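Local coordinates for DUF3218 domain-containing protein (Pseudomonas aeruginosa, PDB 2IGS) that is of unknown function but is a mostly helical protein with a small antiparallel sheet, from a family placed in the lysozyme clan, at residues Cys91-Leu96 against Pro170-Ala175; Ala103-Arg108 against Leu210-Ala215; Ser124-Pro129 against Gly147-Tyr152. All coordinates share one frame; numbering follows the deposited sequence. Where two conformers were deposited one is given.

In the fold
Contacts 1 and 2 both use the long helix 87-113. Contact 1 brings helix 171-177 to its first half. Contact 2 sets helix 203-216 against a later turn, with the two centres about 15 Å apart. Contact 3 lies apart from this helix. It joins the loop before strand 132-134 to strand 148-150, the middle strand of the small antiparallel sheet. The centres of contacts 3 and 2 are about 17 Å apart, those of 3 and 1 about 22 Å. In sequence, contact 3 falls between the halves of contacts 1 and 2, whose segments alternate. Contacts 2 and 3 touch where Phe-214 and Leu-210 meet Tyr-152. Helix 203-216 thus connects the helical part to the sheet.

Contact 1 (Cys91-Leu96 against Pro170-Ala175); sequences CNVEIL and PEDIKA
This is a water-bridged contact between the side of a helix and the N-terminus of another. Helix 87-113 offers its flank, with a wider pi-type turn at Cys-91 to Ile-95. Helix 171-177 starts beside it after the N-cap residue Pro-170, and the two segments run at 76° to each other. Val-93 and Glu-171 make the main side-chain contact. Their side chains cross at about a right angle. Val-93 CG1 is anti to its backbone N (chi1 179°), and it meets Glu-171 OE1 at 3.4 Å. The extended Glu-171 chain brings its carboxylate alongside both methyl groups of Val-93.

Glu-94 and Asp-172 cross obliquely. Glu-94 CG lies 3.6 Å from Asp-172 OD1, and the two carboxylate planes are turned 54° apart. The like charges come near each other, with Glu-94 OE1 4.5 Å from Asp-172 OD1. Arg-89 forms salt bridges to both acids, and Arg-82 holds the other Glu-94 oxygen. These arginines probably offset the repulsion.

No direct hydrogen bond joins the segments. Two waters do this, and both donate to Val-93 O. The first, 2.9 Å from Val-93 O, accepts from Glu-171 N. The second, 2.7 Å from Val-93 O, accepts from Asp-172 N at 2.9 Å.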
loop_
_atom_site.group_PDB
_atom_site.type_symbol
_atom_site.label_atom_id
_atom_site.label_comp_id
_atom_site.label_asym_id
_atom_site.label_seq_id
_atom_site.Cartn_x
_atom_site.Cartn_y
_atom_site.Cartn_z
ATOM N N CYS F 91 0.713 4.009 -56.990
ATOM C CA CYS F 91 1.689 4.866 -56.326
ATOM C C CYS F 91 1.139 5.711 -55.184
ATOM O O CYS F 91 1.656 5.659 -54.069
ATOM C CB CYS F 91 2.365 5.757 -57.350
ATOM S SG CYS F 91 3.357 4.766 -58.471
ATOM N N ASN F 92 0.085 6.472 -55.479
ATOM C CA ASN F 92 -0.426 7.493 -54.576
ATOM C C ASN F 92 -1.621 7.078 -53.727
ATOM O O ASN F 92 -2.029 7.821 -52.840
ATOM C CB ASN F 92 -0.745 8.770 -55.363
ATOM C CG ASN F 92 0.436 9.248 -56.200
ATOM O OD1 ASN F 92 1.600 9.058 -55.831
ATOM N ND2 ASN F 92 0.138 9.865 -57.341
ATOM N N VAL F 93 -2.188 5.906 -53.986
ATOM C CA VAL F 93 -3.228 5.370 -53.086
ATOM C C VAL F 93 -2.758 4.146 -52.295
ATOM O O VAL F 93 -3.022 4.032 -51.100
ATOM C CB VAL F 93 -4.577 5.101 -53.818
ATOM C CG1 VAL F 93 -5.630 4.508 -52.853
ATOM C CG2 VAL F 93 -5.096 6.396 -54.466
ATOM N N GLU F 94 -2.017 3.262 -52.951
ATOM C CA GLU F 94 -1.634 1.985 -52.360
ATOM C C GLU F 94 -0.244 1.935 -51.713
ATOM O O GLU F 94 -0.108 1.588 -50.530
ATOM C CB GLU F 94 -1.805 0.869 -53.393
ATOM C CG GLU F 94 -3.206 0.865 -54.043
ATOM C CD GLU F 94 -3.323 -0.081 -55.225
ATOM O OE1 GLU F 94 -3.965 0.282 -56.229
ATOM O OE2 GLU F 94 -2.774 -1.198 -55.166
ATOM N N ILE F 95 0.778 2.299 -52.472
ATOM C CA ILE F 95 2.147 2.016 -52.063
ATOM C C ILE F 95 2.853 3.108 -51.228
ATOM O O ILE F 95 3.245 2.867 -50.076
ATOM C CB ILE F 95 2.993 1.522 -53.265
ATOM C CG1 ILE F 95 2.398 0.196 -53.785
ATOM C CG2 ILE F 95 4.467 1.353 -52.862
ATOM C CD1 ILE F 95 3.204 -0.512 -54.881
ATOM N N LEU F 96 3.020 4.302 -51.781
ATOM C CA LEU F 96 3.756 5.331 -51.031
ATOM C C LEU F 96 3.056 5.684 -49.698
ATOM O O LEU F 96 3.728 5.827 -48.676
ATOM C CB LEU F 96 4.067 6.565 -51.907
ATOM C CG LEU F 96 4.845 6.290 -53.211
ATOM C CD1 LEU F 96 5.130 7.556 -53.997
ATOM C CD2 LEU F 96 6.143 5.525 -52.983
ATOM N N PRO F 170 -3.451 3.685 -45.062
ATOM C CA PRO F 170 -3.861 3.855 -46.464
ATOM C C PRO F 170 -5.337 3.525 -46.664
ATOM O O PRO F 170 -5.899 2.696 -45.921
ATOM C CB PRO F 170 -2.993 2.847 -47.234
ATOM C CG PRO F 170 -2.460 1.912 -46.209
ATOM C CD PRO F 170 -2.350 2.718 -44.936
ATOM N N GLU F 171 -5.938 4.188 -47.654
ATOM C CA GLU F 171 -7.356 4.078 -48.009
ATOM C C GLU F 171 -7.901 2.648 -47.995
ATOM O O GLU F 171 -8.914 2.368 -47.346
ATOM C CB GLU F 171 -7.606 4.696 -49.394
ATOM C CG GLU F 171 -7.582 6.220 -49.430
ATOM C CD GLU F 171 -7.647 6.799 -50.847
ATOM O OE1 GLU F 171 -8.352 6.226 -51.709
ATOM O OE2 GLU F 171 -6.991 7.836 -51.091
ATOM N N ASP F 172 -7.221 1.759 -48.714
ATOM C CA ASP F 172 -7.726 0.392 -48.978
ATOM C C ASP F 172 -7.826 -0.497 -47.730
ATOM O O ASP F 172 -8.735 -1.317 -47.623
ATOM C CB ASP F 172 -6.898 -0.296 -50.063
ATOM C CG ASP F 172 -7.151 0.282 -51.449
ATOM O OD1 ASP F 172 -6.275 0.119 -52.325
ATOM O OD2 ASP F 172 -8.224 0.891 -51.671
ATOM N N ILE F 173 -6.892 -0.318 -46.799
ATOM C CA ILE F 173 -6.941 -0.986 -45.495
ATOM C C ILE F 173 -8.038 -0.386 -44.617
ATOM O O ILE F 173 -8.802 -1.105 -43.966
ATOM C CB ILE F 173 -5.553 -0.970 -44.782
ATOM C CG1 ILE F 173 -4.454 -1.452 -45.741
ATOM C CG2 ILE F 173 -5.583 -1.851 -43.531
ATOM C CD1 ILE F 173 -3.085 -1.576 -45.117
ATOM N N LYS F 174 -8.124 0.937 -44.612
ATOM C CA LYS F 174 -9.222 1.649 -43.945
ATOM C C LYS F 174 -10.614 1.178 -44.442
ATOM O O LYS F 174 -11.526 0.971 -43.644
ATOM C CB LYS F 174 -9.047 3.172 -44.119
ATOM C CG LYS F 174 -9.438 3.989 -42.902
ATOM C CD LYS F 174 -9.492 5.484 -43.208
ATOM C CE LYS F 174 -10.254 6.295 -42.113
ATOM N NZ LYS F 174 -9.557 6.355 -40.751
ATOM N N ALA F 175 -10.756 0.979 -45.751
ATOM C CA ALA F 175 -12.012 0.524 -46.353
ATOM C C ALA F 175 -12.352 -0.940 -46.036
ATOM O O ALA F 175 -13.534 -1.309 -45.913
ATOM C CB ALA F 175 -11.985 0.746 -47.873
HETATM O O HOH W 1 -4.302 5.816 -49.283
HETATM O O HOH W 2 -4.599 2.088 -50.000
#

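Contact 2 (Ala103-Arg108 against Leu210-Ala215); sequences AQNLDR and LLAYFA. With SO4 (sulfate ion), chain U.
The guanidinium of Arg-108 has a carbonyl over one face and a sulfate at its edge. Ala-215 O is centred over that face, 3.3 Å from the plane. It is not hydrogen-bonded there, since its angle to NH2 is poor. In the plane, Arg-108 NH1 donates to sulfate O4 at 2.6 Å. Arg-108 NE reaches the same O4 at 2.9 Å and makes a weak bond to O2. The chain bends at chi3 (124°), and NE and NH1 form the edge turned to the sulfate.

The amide of Asn-105 lies against helix 203-216. Asn-105 CB touches Leu-211 O at 3.4 Å. Asn-105 ND2 comes to 3.3 Å from Ala-212 CA and gives a hydrogen bond to Thr-168 O. The opposite end of the amide, OD1, meets the Ala-215 methyl. A water gives one bond to Asn-105 OD1 at 2.7 Å and another to Ala-212 O at 2.6 Å.

The two helical segments cross at 45°, their axes 8.4 Å apart. Ala-215 points its methyl toward segment 103-108. Ala-212 points away overall, but its CA and CB still touch ND2. Leu-106 and Leu-211 run alongside each other in the same direction and touch through their CD2 methyls. Helix 35-48 packs on both leucines.

The chemistry differs along the contact. The buried amide is satisfied at both ends, by Thr-168 and by the water. At the exposed end, the arginine charge lies over a carbonyl near the C-terminus of helix 203-216, which is probably favourable. The sulfate probably came from the crystallisation liquor, and by itself it indicates no natural ligand.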
loop_
_atom_site.group_PDB
_atom_site.type_symbol
_atom_site.label_atom_id
_atom_site.label_comp_id
_atom_site.label_asym_id
_atom_site.label_seq_id
_atom_site.Cartn_x
_atom_site.Cartn_y
_atom_site.Cartn_z
ATOM N N ALA F 103 6.134 3.947 -41.537
ATOM C CA ALA F 103 7.332 4.570 -40.994
ATOM C C ALA F 103 6.958 5.446 -39.807
ATOM O O ALA F 103 7.560 5.346 -38.750
ATOM C CB ALA F 103 8.045 5.390 -42.072
ATOM N N GLN F 104 5.933 6.280 -39.996
ATOM C CA GLN F 104 5.426 7.188 -38.971
ATOM C C GLN F 104 4.845 6.439 -37.772
ATOM O O GLN F 104 5.121 6.800 -36.620
ATOM C CB GLN F 104 4.394 8.163 -39.568
ATOM C CG GLN F 104 5.008 9.190 -40.537
ATOM C CD GLN F 104 3.982 9.950 -41.387
ATOM O OE1 GLN F 104 2.836 9.514 -41.557
ATOM N NE2 GLN F 104 4.405 11.093 -41.939
ATOM N N ASN F 105 4.067 5.393 -38.039
ATOM C CA ASN F 105 3.452 4.625 -36.959
ATOM C C ASN F 105 4.476 3.879 -36.107
ATOM O O ASN F 105 4.429 3.947 -34.872
ATOM C CB ASN F 105 2.301 3.745 -37.464
ATOM C CG ASN F 105 1.061 4.585 -37.854
ATOM O OD1 ASN F 105 0.754 5.590 -37.200
ATOM N ND2 ASN F 105 0.365 4.188 -38.929
ATOM N N LEU F 106 5.426 3.232 -36.780
ATOM C CA LEU F 106 6.556 2.565 -36.143
ATOM C C LEU F 106 7.418 3.479 -35.286
ATOM O O LEU F 106 7.865 3.068 -34.194
ATOM C CB LEU F 106 7.425 1.891 -37.198
ATOM C CG LEU F 106 8.215 0.594 -36.919
ATOM C CD1 LEU F 106 9.688 0.729 -37.272
ATOM C CD2 LEU F 106 8.005 -0.052 -35.536
ATOM N N ASP F 107 7.677 4.698 -35.756
ATOM C CA ASP F 107 8.470 5.624 -34.950
ATOM C C ASP F 107 7.702 6.128 -33.721
ATOM O O ASP F 107 8.294 6.329 -32.660
ATOM C CB ASP F 107 9.056 6.752 -35.811
ATOM C CG ASP F 107 10.132 6.248 -36.777
ATOM O OD1 ASP F 107 10.722 5.163 -36.523
ATOM O OD2 ASP F 107 10.387 6.923 -37.793
ATOM N N ARG F 108 6.393 6.336 -33.879
ATOM C CA ARG F 108 5.497 6.627 -32.754
ATOM C C ARG F 108 5.560 5.522 -31.702
ATOM O O ARG F 108 5.737 5.801 -30.520
ATOM C CB ARG F 108 4.048 6.822 -33.227
ATOM C CG ARG F 108 3.485 8.244 -33.060
ATOM C CD ARG F 108 2.053 8.359 -33.624
ATOM N NE ARG F 108 1.071 8.838 -32.639
ATOM C CZ ARG F 108 -0.256 8.750 -32.777
ATOM N NH1 ARG F 108 -1.054 9.203 -31.822
ATOM N NH2 ARG F 108 -0.798 8.202 -33.859
ATOM N N LEU F 210 -1.520 -3.236 -37.971
ATOM C CA LEU F 210 -1.009 -3.460 -36.618
ATOM C C LEU F 210 -0.335 -2.212 -36.043
ATOM O O LEU F 210 -0.596 -1.822 -34.910
ATOM C CB LEU F 210 -0.022 -4.643 -36.588
ATOM C CG LEU F 210 0.596 -4.998 -35.226
ATOM C CD1 LEU F 210 -0.433 -5.696 -34.319
ATOM C CD2 LEU F 210 1.834 -5.872 -35.381
ATOM N N LEU F 211 0.544 -1.619 -36.835
ATOM C CA LEU F 211 1.280 -0.432 -36.432
ATOM C C LEU F 211 0.379 0.800 -36.349
ATOM O O LEU F 211 0.558 1.619 -35.470
ATOM C CB LEU F 211 2.435 -0.184 -37.417
ATOM C CG LEU F 211 3.530 -1.255 -37.424
ATOM C CD1 LEU F 211 4.587 -0.959 -38.474
ATOM C CD2 LEU F 211 4.142 -1.429 -36.032
ATOM N N ALA F 212 -0.588 0.924 -37.254
ATOM C CA ALA F 212 -1.524 2.052 -37.200
ATOM C C ALA F 212 -2.325 2.095 -35.896
ATOM O O ALA F 212 -2.433 3.138 -35.246
ATOM C CB ALA F 212 -2.484 2.008 -38.407
ATOM N N TYR F 213 -2.919 0.954 -35.570
ATOM C CA TYR F 213 -3.670 0.713 -34.345
ATOM C C TYR F 213 -2.806 0.988 -33.122
ATOM O O TYR F 213 -3.131 1.844 -32.304
ATOM C CB TYR F 213 -4.132 -0.739 -34.360
ATOM C CG TYR F 213 -4.856 -1.204 -33.115
ATOM C CD1 TYR F 213 -6.211 -0.940 -32.938
ATOM C CD2 TYR F 213 -4.202 -1.976 -32.148
ATOM C CE1 TYR F 213 -6.892 -1.368 -31.800
ATOM C CE2 TYR F 213 -4.883 -2.423 -30.995
ATOM C CZ TYR F 213 -6.223 -2.112 -30.831
ATOM O OH TYR F 213 -6.918 -2.533 -29.715
ATOM N N PHE F 214 -1.682 0.286 -33.015
ATOM C CA PHE F 214 -0.842 0.392 -31.823
ATOM C C PHE F 214 -0.139 1.725 -31.662
ATOM O O PHE F 214 0.358 2.037 -30.589
ATOM C CB PHE F 214 0.150 -0.783 -31.719
ATOM C CG PHE F 214 -0.423 -1.975 -31.011
ATOM C CD1 PHE F 214 -0.644 -1.941 -29.634
ATOM C CD2 PHE F 214 -0.789 -3.103 -31.718
ATOM C CE1 PHE F 214 -1.199 -3.032 -28.977
ATOM C CE2 PHE F 214 -1.337 -4.195 -31.075
ATOM C CZ PHE F 214 -1.531 -4.167 -29.700
ATOM N N ALA F 215 -0.101 2.507 -32.731
ATOM C CA ALA F 215 0.369 3.875 -32.644
ATOM C C ALA F 215 -0.722 4.784 -32.061
ATOM O O ALA F 215 -0.419 5.762 -31.385
ATOM C CB ALA F 215 0.814 4.384 -34.030
HETATM S S SO4 U . 1.850 9.784 -29.219
HETATM O O1 SO4 U . 2.341 11.158 -29.109
HETATM O O2 SO4 U . 2.844 8.993 -29.945
HETATM O O3 SO4 U . 1.644 9.238 -27.870
HETATM O O4 SO4 U . 0.579 9.791 -29.949
HETATM O O HOH W 3 -1.795 5.349 -36.473
#

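Contact 3 (Ser124-Pro129 against Gly147-Tyr152); sequences SPNVYP and GLLVSY
Segment 124-129, part of the loop between helix 87-113 and strand 132-134, begins with an ST turn, in which Ser-124 OG accepts from Asn-126 N. It clasps the end of strand 148-150, the middle one of a three-stranded antiparallel sheet.

The tight part centres on Asn-126, Ser-151 and Tyr-152. Asn-126 ND2 grips two carbonyls, both in the plane of its amide. The bond to Ser-151 O is 2.9 Å long and nearly straight at 164°, and it lies on a lone pair. The bond to Leu-149 O is 3.1 Å, with ND2 above the carbonyl plane. Two such bonds should fix the rotation of the amide. Tyr-152 OH donates to Val-127 O at 2.7 Å. The Tyr-152 ring turns its edge to Asn-126 O and one face to Pro-129. There Pro-129 CA makes a CH-pi contact, 4.1 Å from the ring centroid. Helices 35-48 and 203-216 also pack on Tyr-152 and Pro-129.

The looser side lies toward Ser-124 and Pro-125. Here Pro-125, which is exposed, meets Leu-149 tip to tip, with CD to CD2 at 3.7 Å. Ser-139 of the second subunit packs on both residues. Val-127 points its CB away from segment 147-152, and its side chain touches His-49.

At the deep end, Ser-151 OG stands anti to its backbone N (chi1 -169°) and donates to Pro-129 O at 2.8 Å, on a lone pair.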
loop_
_atom_site.group_PDB
_atom_site.type_symbol
_atom_site.label_atom_id
_atom_site.label_comp_id
_atom_site.label_asym_id
_atom_site.label_seq_id
_atom_site.Cartn_x
_atom_site.Cartn_y
_atom_site.Cartn_z
ATOM N N SER F 124 -2.144 -12.150 -27.639
ATOM C CA SER F 124 -3.407 -12.506 -28.274
ATOM C C SER F 124 -3.246 -13.976 -28.697
ATOM O O SER F 124 -2.130 -14.509 -28.694
ATOM C CB SER F 124 -3.735 -11.575 -29.449
ATOM O OG SER F 124 -3.150 -12.046 -30.648
ATOM N N PRO F 125 -4.343 -14.659 -29.035
ATOM C CA PRO F 125 -4.169 -16.069 -29.373
ATOM C C PRO F 125 -3.768 -16.269 -30.843
ATOM O O PRO F 125 -3.656 -17.395 -31.321
ATOM C CB PRO F 125 -5.549 -16.665 -29.098
ATOM C CG PRO F 125 -6.489 -15.505 -28.914
ATOM C CD PRO F 125 -5.743 -14.239 -29.160
ATOM N N ASN F 126 -3.565 -15.162 -31.539
ATOM C CA ASN F 126 -3.240 -15.150 -32.973
ATOM C C ASN F 126 -1.745 -15.304 -33.184
ATOM O O ASN F 126 -0.974 -14.499 -32.670
ATOM C CB ASN F 126 -3.716 -13.833 -33.581
ATOM C CG ASN F 126 -5.218 -13.785 -33.765
ATOM O OD1 ASN F 126 -5.900 -14.810 -33.709
ATOM N ND2 ASN F 126 -5.739 -12.595 -34.018
ATOM N N VAL F 127 -1.353 -16.353 -33.910
ATOM C CA VAL F 127 0.046 -16.682 -34.197
ATOM C C VAL F 127 0.563 -15.969 -35.476
ATOM O O VAL F 127 1.743 -15.584 -35.558
ATOM C CB VAL F 127 0.244 -18.239 -34.326
ATOM C CG1 VAL F 127 1.648 -18.576 -34.719
ATOM C CG2 VAL F 127 -0.093 -18.963 -33.028
ATOM N N TYR F 128 -0.318 -15.798 -36.463
ATOM C CA TYR F 128 0.023 -15.191 -37.767
ATOM C C TYR F 128 -0.444 -13.742 -37.900
ATOM O O TYR F 128 -1.461 -13.370 -37.310
ATOM C CB TYR F 128 -0.529 -16.068 -38.892
ATOM C CG TYR F 128 0.056 -17.454 -38.785
ATOM C CD1 TYR F 128 1.374 -17.696 -39.154
ATOM C CD2 TYR F 128 -0.678 -18.490 -38.237
ATOM C CE1 TYR F 128 1.931 -18.944 -39.020
ATOM C CE2 TYR F 128 -0.130 -19.757 -38.085
ATOM C CZ TYR F 128 1.187 -19.968 -38.471
ATOM O OH TYR F 128 1.736 -21.220 -38.346
ATOM N N PRO F 129 0.286 -12.908 -38.676
ATOM C CA PRO F 129 -0.097 -11.493 -38.684
ATOM C C PRO F 129 -1.442 -11.262 -39.350
ATOM O O PRO F 129 -2.115 -10.283 -39.055
ATOM C CB PRO F 129 1.041 -10.821 -39.473
ATOM C CG PRO F 129 1.594 -11.899 -40.327
ATOM C CD PRO F 129 1.454 -13.162 -39.535
ATOM N N GLY F 147 -16.344 -9.571 -30.740
ATOM C CA GLY F 147 -16.253 -9.208 -32.142
ATOM C C GLY F 147 -14.951 -9.702 -32.721
ATOM O O GLY F 147 -14.456 -10.748 -32.336
ATOM N N LEU F 148 -14.388 -8.922 -33.633
ATOM C CA LEU F 148 -13.195 -9.295 -34.370
ATOM C C LEU F 148 -11.906 -8.957 -33.633
ATOM O O LEU F 148 -11.690 -7.816 -33.202
ATOM C CB LEU F 148 -13.186 -8.541 -35.707
ATOM C CG LEU F 148 -13.773 -9.132 -36.991
ATOM C CD1 LEU F 148 -14.336 -10.505 -36.768
ATOM C CD2 LEU F 148 -14.771 -8.181 -37.649
ATOM N N LEU F 149 -11.030 -9.948 -33.545
ATOM C CA LEU F 149 -9.667 -9.741 -33.103
ATOM C C LEU F 149 -8.678 -10.099 -34.230
ATOM O O LEU F 149 -8.515 -11.269 -34.601
ATOM C CB LEU F 149 -9.386 -10.537 -31.818
ATOM C CG LEU F 149 -8.007 -10.333 -31.195
ATOM C CD1 LEU F 149 -7.776 -8.840 -30.797
ATOM C CD2 LEU F 149 -7.865 -11.276 -30.000
ATOM N N VAL F 150 -7.988 -9.082 -34.744
ATOM C CA VAL F 150 -7.237 -9.237 -35.973
ATOM C C VAL F 150 -5.744 -9.068 -35.716
ATOM O O VAL F 150 -5.327 -8.190 -34.944
ATOM C CB VAL F 150 -7.795 -8.211 -37.035
ATOM C CG1 VAL F 150 -6.892 -8.071 -38.232
ATOM C CG2 VAL F 150 -9.188 -8.607 -37.454
ATOM N N SER F 151 -4.933 -9.916 -36.336
ATOM C CA SER F 151 -3.477 -9.820 -36.215
ATOM C C SER F 151 -3.020 -9.881 -34.751
ATOM O O SER F 151 -3.634 -10.540 -33.912
ATOM C CB SER F 151 -2.968 -8.522 -36.878
ATOM O OG SER F 151 -1.559 -8.518 -37.005
ATOM N N TYR F 152 -1.928 -9.193 -34.448
ATOM C CA TYR F 152 -1.297 -9.310 -33.139
ATOM C C TYR F 152 -1.881 -8.333 -32.116
ATOM O O TYR F 152 -1.182 -7.475 -31.560
ATOM C CB TYR F 152 0.215 -9.161 -33.280
ATOM C CG TYR F 152 0.869 -10.251 -34.131
ATOM C CD1 TYR F 152 0.539 -11.600 -33.950
ATOM C CD2 TYR F 152 1.853 -9.937 -35.078
ATOM C CE1 TYR F 152 1.141 -12.582 -34.688
ATOM C CE2 TYR F 152 2.465 -10.930 -35.818
ATOM C CZ TYR F 152 2.096 -12.247 -35.628
ATOM O OH TYR F 152 2.716 -13.246 -36.353
#